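Programmed cell death 6-interacting protein (Homo sapiens, PDB 5WA1) helps sort multivesicular-body cargo into intralumenal vesicles and acts in membrane repair and cytokinesis, its Bro1 domain, present here, holding the region that interacts with CHMP4 proteins. Local coordinates at residues A[147-152]-A[179-184]; A[29-34]-A[141-146]; A[23-28]-A[172-177]. All coordinates share one frame; numbering follows the deposited sequence.

Contact 1 of 3, residues A[147-152]-A[179-184]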
# COMPACT_ATOMS: atom_id res chain seq x y z
N ASN A 147 -5.57 0.80 10.13
CA ASN A 147 -6.82 0.72 9.40
C ASN A 147 -6.94 1.82 8.36
O ASN A 147 -7.57 1.60 7.32
CB ASN A 147 -8.01 0.74 10.37
CG ASN A 147 -8.24 -0.61 11.04
OD1 ASN A 147 -7.38 -1.49 10.96
ND2 ASN A 147 -9.38 -0.77 11.69
N CYS A 148 -6.36 3.00 8.61
CA CYS A 148 -6.30 4.01 7.55
C CYS A 148 -5.57 3.46 6.34
O CYS A 148 -6.06 3.54 5.21
CB CYS A 148 -5.60 5.27 8.05
SG CYS A 148 -6.42 6.15 9.40
N ALA A 149 -4.38 2.89 6.57
CA ALA A 149 -3.60 2.32 5.48
C ALA A 149 -4.34 1.17 4.81
O ALA A 149 -4.39 1.08 3.58
CB ALA A 149 -2.25 1.85 6.02
N ALA A 150 -4.93 0.28 5.61
CA ALA A 150 -5.65 -0.87 5.07
C ALA A 150 -6.85 -0.44 4.24
O ALA A 150 -7.06 -0.94 3.12
CB ALA A 150 -6.09 -1.80 6.21
N LEU A 151 -7.66 0.47 4.77
CA LEU A 151 -8.81 0.94 4.00
C LEU A 151 -8.36 1.67 2.74
O LEU A 151 -8.96 1.49 1.67
CB LEU A 151 -9.71 1.83 4.88
CG LEU A 151 -10.99 2.32 4.19
CD1 LEU A 151 -11.86 1.16 3.76
CD2 LEU A 151 -11.79 3.29 5.07
N ALA A 152 -7.28 2.45 2.83
CA ALA A 152 -6.74 3.09 1.63
C ALA A 152 -6.29 2.06 0.60
O ALA A 152 -6.49 2.25 -0.61
CB ALA A 152 -5.57 4.00 1.99
N GLY A 179 3.25 4.84 3.12
CA GLY A 179 3.83 5.71 4.13
C GLY A 179 3.25 5.49 5.51
O GLY A 179 3.94 5.67 6.52
N ALA A 180 1.98 5.09 5.58
CA ALA A 180 1.36 4.87 6.88
C ALA A 180 1.84 3.57 7.51
O ALA A 180 2.12 3.53 8.71
CB ALA A 180 -0.16 4.89 6.76
N PHE A 181 1.94 2.49 6.72
CA PHE A 181 2.54 1.26 7.24
C PHE A 181 3.98 1.51 7.67
O PHE A 181 4.43 0.98 8.69
CB PHE A 181 2.50 0.14 6.20
CG PHE A 181 1.13 -0.44 5.97
CD1 PHE A 181 0.34 -0.84 7.04
CD2 PHE A 181 0.63 -0.58 4.68
CE1 PHE A 181 -0.93 -1.38 6.82
CE2 PHE A 181 -0.63 -1.11 4.45
CZ PHE A 181 -1.41 -1.52 5.52
N LEU A 182 4.70 2.34 6.91
CA LEU A 182 6.09 2.63 7.26
C LEU A 182 6.18 3.47 8.54
O LEU A 182 7.09 3.28 9.35
CB LEU A 182 6.78 3.35 6.11
CG LEU A 182 8.27 3.59 6.34
CD1 LEU A 182 8.98 2.25 6.44
CD2 LEU A 182 8.84 4.42 5.21
N HIS A 183 5.24 4.40 8.73
CA HIS A 183 5.21 5.15 9.98
C HIS A 183 4.97 4.23 11.16
O HIS A 183 5.57 4.40 12.23
CB HIS A 183 4.15 6.25 9.92
CG HIS A 183 4.24 7.23 11.04
ND1 HIS A 183 3.32 7.29 12.06
CD2 HIS A 183 5.15 8.20 11.30
CE1 HIS A 183 3.65 8.25 12.90
NE2 HIS A 183 4.76 8.82 12.47
N ILE A 184 4.09 3.24 11.00
CA ILE A 184 3.86 2.28 12.08
C ILE A 184 5.14 1.50 12.36
O ILE A 184 5.50 1.27 13.53
CB ILE A 184 2.69 1.34 11.75
CG1 ILE A 184 1.42 2.14 11.50
CG2 ILE A 184 2.46 0.35 12.89
CD1 ILE A 184 0.25 1.29 11.10

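Contact 2 of 3, residues A[29-34]-A[141-146]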
# COMPACT_ATOMS: atom_id res chain seq x y z
N GLN A 29 -6.94 -6.35 5.12
CA GLN A 29 -8.16 -6.29 5.92
C GLN A 29 -7.94 -5.39 7.14
O GLN A 29 -6.84 -5.29 7.68
CB GLN A 29 -8.57 -7.69 6.38
CG GLN A 29 -8.98 -8.60 5.23
CD GLN A 29 -10.23 -8.12 4.51
OE1 GLN A 29 -10.16 -7.51 3.44
NE2 GLN A 29 -11.39 -8.41 5.09
N LEU A 30 -9.02 -4.71 7.56
CA LEU A 30 -8.94 -3.82 8.70
C LEU A 30 -8.95 -4.62 10.00
O LEU A 30 -9.52 -5.71 10.08
CB LEU A 30 -10.12 -2.83 8.69
CG LEU A 30 -10.01 -1.53 7.87
CD1 LEU A 30 -9.86 -1.79 6.38
CD2 LEU A 30 -11.22 -0.65 8.13
N LYS A 31 -8.32 -4.06 11.03
CA LYS A 31 -8.36 -4.66 12.36
C LYS A 31 -9.69 -4.34 13.03
O LYS A 31 -10.25 -3.26 12.85
CB LYS A 31 -7.20 -4.14 13.22
CG LYS A 31 -5.82 -4.47 12.65
CD LYS A 31 -4.70 -3.72 13.38
CE LYS A 31 -4.64 -4.04 14.87
NZ LYS A 31 -4.69 -5.50 15.17
N LYS A 32 -10.19 -5.30 13.80
CA LYS A 32 -11.41 -5.12 14.56
C LYS A 32 -11.07 -4.69 15.98
O LYS A 32 -10.01 -5.02 16.52
CB LYS A 32 -12.23 -6.42 14.58
CG LYS A 32 -12.63 -6.92 13.21
CD LYS A 32 -13.25 -8.30 13.29
CE LYS A 32 -13.38 -8.94 11.92
NZ LYS A 32 -13.80 -10.37 12.04
N THR A 33 -11.98 -3.93 16.59
CA THR A 33 -11.77 -3.49 17.96
C THR A 33 -13.09 -3.54 18.70
O THR A 33 -14.17 -3.49 18.09
CB THR A 33 -11.17 -2.08 18.02
OG1 THR A 33 -10.95 -1.69 19.39
CG2 THR A 33 -12.09 -1.07 17.36
N SER A 34 -13.01 -3.67 20.02
CA SER A 34 -14.20 -3.66 20.84
C SER A 34 -14.63 -2.22 21.13
O SER A 34 -13.80 -1.31 21.16
CB SER A 34 -13.95 -4.41 22.14
OG SER A 34 -12.74 -3.97 22.73
N LYS A 141 -3.48 4.76 18.52
CA LYS A 141 -2.95 5.43 17.33
C LYS A 141 -2.43 4.44 16.29
O LYS A 141 -2.71 4.57 15.09
CB LYS A 141 -1.83 6.40 17.72
CG LYS A 141 -2.25 7.65 18.46
CD LYS A 141 -1.04 8.32 19.10
CE LYS A 141 0.10 8.49 18.10
NZ LYS A 141 1.37 8.92 18.78
N SER A 142 -1.63 3.47 16.74
CA SER A 142 -0.99 2.55 15.80
C SER A 142 -2.01 1.69 15.07
O SER A 142 -1.88 1.45 13.86
CB SER A 142 0.01 1.66 16.52
OG SER A 142 1.13 2.41 16.97
N CYS A 143 -3.01 1.19 15.79
CA CYS A 143 -4.03 0.35 15.17
C CYS A 143 -4.95 1.17 14.28
O CYS A 143 -5.37 0.69 13.22
CB CYS A 143 -4.84 -0.37 16.25
SG CYS A 143 -3.87 -1.46 17.30
N VAL A 144 -5.29 2.39 14.70
CA VAL A 144 -6.10 3.25 13.85
C VAL A 144 -5.35 3.60 12.57
O VAL A 144 -5.92 3.57 11.47
CB VAL A 144 -6.53 4.51 14.63
CG1 VAL A 144 -7.04 5.58 13.69
CG2 VAL A 144 -7.60 4.14 15.61
N LEU A 145 -4.06 3.92 12.68
CA LEU A 145 -3.30 4.22 11.47
C LEU A 145 -3.18 2.99 10.57
O LEU A 145 -3.16 3.13 9.34
CB LEU A 145 -1.91 4.75 11.82
CG LEU A 145 -1.09 5.20 10.59
CD1 LEU A 145 -1.89 6.20 9.76
CD2 LEU A 145 0.27 5.78 11.00
N PHE A 146 -3.12 1.80 11.16
CA PHE A 146 -3.15 0.57 10.38
C PHE A 146 -4.42 0.49 9.53
O PHE A 146 -4.37 0.13 8.35
CB PHE A 146 -3.07 -0.65 11.31
CG PHE A 146 -2.94 -1.97 10.58
CD1 PHE A 146 -4.06 -2.64 10.11
CD2 PHE A 146 -1.69 -2.54 10.38
CE1 PHE A 146 -3.94 -3.84 9.43
CE2 PHE A 146 -1.55 -3.75 9.72
CZ PHE A 146 -2.68 -4.40 9.24

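Contact 3 of 3, residues A[23-28]-A[172-177]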
# COMPACT_ATOMS: atom_id res chain seq x y z
N ALA A 23 -6.27 -6.80 -12.54
CA ALA A 23 -7.08 -6.65 -11.32
C ALA A 23 -6.67 -7.64 -10.23
O ALA A 23 -7.51 -8.17 -9.50
CB ALA A 23 -8.58 -6.78 -11.64
N THR A 24 -5.36 -7.86 -10.09
CA THR A 24 -4.81 -8.78 -9.10
C THR A 24 -3.99 -8.05 -8.05
O THR A 24 -2.83 -8.40 -7.79
CB THR A 24 -3.95 -9.84 -9.78
OG1 THR A 24 -2.92 -9.20 -10.54
CG2 THR A 24 -4.79 -10.71 -10.71
N PHE A 25 -4.58 -7.04 -7.42
CA PHE A 25 -3.89 -6.18 -6.46
C PHE A 25 -4.14 -6.65 -5.03
O PHE A 25 -5.21 -7.16 -4.70
CB PHE A 25 -4.34 -4.73 -6.63
CG PHE A 25 -3.73 -4.05 -7.82
CD1 PHE A 25 -4.33 -4.13 -9.07
CD2 PHE A 25 -2.53 -3.35 -7.70
CE1 PHE A 25 -3.75 -3.52 -10.17
CE2 PHE A 25 -1.95 -2.74 -8.80
CZ PHE A 25 -2.57 -2.82 -10.04
N ILE A 26 -3.13 -6.48 -4.20
CA ILE A 26 -3.19 -6.89 -2.81
C ILE A 26 -3.74 -5.74 -1.99
O ILE A 26 -3.32 -4.58 -2.17
CB ILE A 26 -1.80 -7.31 -2.30
CG1 ILE A 26 -1.29 -8.52 -3.09
CG2 ILE A 26 -1.83 -7.60 -0.79
CD1 ILE A 26 0.21 -8.73 -2.95
N SER A 27 -4.69 -6.04 -1.11
CA SER A 27 -5.17 -5.09 -0.11
C SER A 27 -5.19 -5.78 1.24
O SER A 27 -5.04 -7.00 1.35
CB SER A 27 -6.56 -4.55 -0.47
OG SER A 27 -7.51 -5.59 -0.55
N VAL A 28 -5.38 -4.99 2.29
CA VAL A 28 -5.22 -5.45 3.67
C VAL A 28 -6.56 -5.32 4.37
O VAL A 28 -7.24 -4.29 4.24
CB VAL A 28 -4.13 -4.63 4.40
CG1 VAL A 28 -3.94 -5.13 5.82
CG2 VAL A 28 -2.82 -4.70 3.62
N LYS A 172 -2.34 7.58 -5.52
CA LYS A 172 -2.30 8.37 -4.29
C LYS A 172 -2.54 7.50 -3.07
O LYS A 172 -1.84 7.63 -2.06
CB LYS A 172 -3.33 9.50 -4.38
CG LYS A 172 -3.26 10.53 -3.26
CD LYS A 172 -4.02 11.81 -3.65
CE LYS A 172 -3.61 12.28 -5.05
NZ LYS A 172 -4.44 13.41 -5.56
N HIS A 173 -3.50 6.57 -3.14
CA HIS A 173 -3.84 5.78 -1.96
C HIS A 173 -2.79 4.71 -1.64
O HIS A 173 -2.53 4.43 -0.46
CB HIS A 173 -5.22 5.15 -2.14
CG HIS A 173 -6.35 6.11 -1.87
ND1 HIS A 173 -6.47 7.32 -2.52
CD2 HIS A 173 -7.40 6.03 -1.02
CE1 HIS A 173 -7.55 7.95 -2.08
NE2 HIS A 173 -8.13 7.19 -1.17
N TYR A 174 -2.16 4.12 -2.67
CA TYR A 174 -1.08 3.16 -2.42
C TYR A 174 0.12 3.84 -1.78
O TYR A 174 0.75 3.28 -0.88
CB TYR A 174 -0.66 2.47 -3.72
CG TYR A 174 -1.60 1.39 -4.18
CD1 TYR A 174 -2.09 0.43 -3.29
CD2 TYR A 174 -1.97 1.30 -5.52
CE1 TYR A 174 -2.95 -0.57 -3.73
CE2 TYR A 174 -2.83 0.32 -5.96
CZ TYR A 174 -3.32 -0.61 -5.06
OH TYR A 174 -4.18 -1.60 -5.49
N GLN A 175 0.44 5.06 -2.21
CA GLN A 175 1.56 5.77 -1.60
C GLN A 175 1.23 6.20 -0.18
O GLN A 175 2.11 6.19 0.70
CB GLN A 175 1.95 6.97 -2.46
CG GLN A 175 2.64 6.55 -3.76
CD GLN A 175 2.98 7.74 -4.63
OE1 GLN A 175 4.09 8.27 -4.58
NE2 GLN A 175 2.00 8.18 -5.41
N PHE A 176 -0.02 6.59 0.08
CA PHE A 176 -0.44 6.86 1.45
C PHE A 176 -0.32 5.61 2.31
O PHE A 176 0.28 5.65 3.39
CB PHE A 176 -1.87 7.40 1.48
CG PHE A 176 -2.43 7.46 2.87
CD1 PHE A 176 -2.12 8.52 3.71
CD2 PHE A 176 -3.18 6.40 3.38
CE1 PHE A 176 -2.61 8.56 5.02
CE2 PHE A 176 -3.66 6.43 4.68
CZ PHE A 176 -3.37 7.51 5.50
N ALA A 177 -0.89 4.49 1.85
CA ALA A 177 -0.82 3.26 2.62
C ALA A 177 0.63 2.86 2.88
O ALA A 177 0.99 2.48 4.00
CB ALA A 177 -1.56 2.13 1.91

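Contact 1 of 3, residues A[147-152]-A[179-184]
Ala149 and Phe181 join the two arms of an antiparallel helical hairpin in the Bro1 domain of ALIX. The hairpin is made of helix 137-157 and helix 164-191, and its segments 147-152 and 179-184 belong to the helical Bro1 fold, a family grouped with the TPR-like helical proteins. Their axes come within 8.9 Å and run at 155° to each other. The small Ala149 and Ala180 meet where the backbones are nearest.

Ala149 is central. Its methyl group points at the other helix and touches two residues there. One is Ala180, whose CB lies 3.8 Å from Ala149 CB, methyl against methyl. Ala149 CA is 5.8 Å from Ala180 CA.

The other is Phe181. Its ring reaches back to helix 137-157 although its CB does not face that way. With CG opposite the carbonyl carbon (chi1 -73°), the ring swings toward helix 137-157. One face then lies against the methyl of Ala149 as a CH-pi contact. No hydrogen bond crosses between the two segments; the contact is apolar and buried.

Phe181 has further neighbours. Leu208, Ser209 and Met212 of helix 202-226 touch its side chain, so a third helix packs on the hairpin here. Its ring also meets that of Phe146 edge-to-face.

The far end of the ring reaches the backbone too, with Phe181 CZ 4.0 Å from Ala150 N. Ala149 CB sits almost over the ring centre, 3.5 Å from the Phe181 centroid and 13° off the ring normal.

Contact 2 of 3, residues A[29-34]-A[141-146]
The extended N-terminal segment of the Bro1 domain, before helix 39-49, lies here against helix 137-157. Lys31 has the largest share of the contact, using the aliphatic part of its side chain. Its CB points to the helix, and the chain crosses the side chain of Phe146 at about a right angle. Lys31 CD is 3.5 Å from Phe146 CD1. Lys31 CG, on the same side of the ring plane, is 3.6 Å from Phe146 CD1.

The lysine chain then bends twice, at chi3 (60°) and chi4 (48°). The bends bring CE to Cys143, one helical turn before Phe146. Lys31 CE packs 3.6 Å from Cys143 SG. Phe146 has CG anti to its own N (chi1 -173°), which sends the ring out toward the N-terminal segment. At the ring edge, in plane, Gln29 O lies 3.7 Å from Phe146 CE1. This buried carbonyl oxygen has no hydrogen-bond partner in the model.

The charged end of Lys31 is held by other parts of the fold. NZ forms a salt bridge with Asp199 and a hydrogen bond with Lys117 O. Lysine methylenes thus serve as apolar surface while the ammonium group is paired.

Around the contact, Trp116 of strand 114-117 touches both Lys31 and Cys143. Lys32 and Ser34 make backbone hydrogen bonds to that strand. The segment thus pairs with strand 114-117 and packs on helix 137-157, whose Phe146 is also touched by Ile184 of helix 164-191.

Contact 3 of 3, residues A[23-28]-A[172-177]
Phe25 and Tyr174 form an aromatic pair between the N-terminal segment of the Bro1 domain and helix 164-191. The planes are inclined by only 21°, but the rings are offset so far (centroids 5.8 Å apart) that little of one lies over the other. The side chains cross at about a right angle.

Van der Waals contact is made mainly through the phenol end of the tyrosine. Tyr174 OH lies 3.3 Å from Phe25 CB and is equally near CD2. The ring carbons follow, with Tyr174 CZ 3.9 Å from Phe25 CD2. In Tyr174, CG is anti to the carbonyl carbon (chi1 -77°), and the hydroxyl end reaches the base of the phenylalanine side chain. A looser contact comes from Ile26 O, 4.3 Å from Tyr174 CE1.

Polar and charged partners come from other helices. Gln215 of helix 202-226 accepts a hydrogen bond from Ile26 N and touches both aromatic side chains. Lys269 makes a cation-pi contact with Phe25. Lys172 NZ makes a weak hydrogen bond to the backbone of the bound peptide.

The pair is probably held by van der Waals contact, with the phenol oxygen resting on Phe25 carbons and no hydrogen bond between the segments.

Overall arrangement
From the N terminus, residues 23-34 run along the helices, extended from Phe25 on. The first half makes contact 3 with helix 164-191, closing a loop of 143 residues. The second half makes contact 2 with helix 137-157. That loop of 106 residues lies wholly within the first. Contact 1 then closes the short hairpin between the two helices. It follows contact 2 in series and crosses contact 3, because residues 172-177 fall between its segments. Asn147 OD1, hydrogen-bonded to Lys31 N, links contacts 1 and 2. Phe146 packs on Val28, joining contacts 2 and 3. Together they tie the N-terminal segment to the helical hairpin.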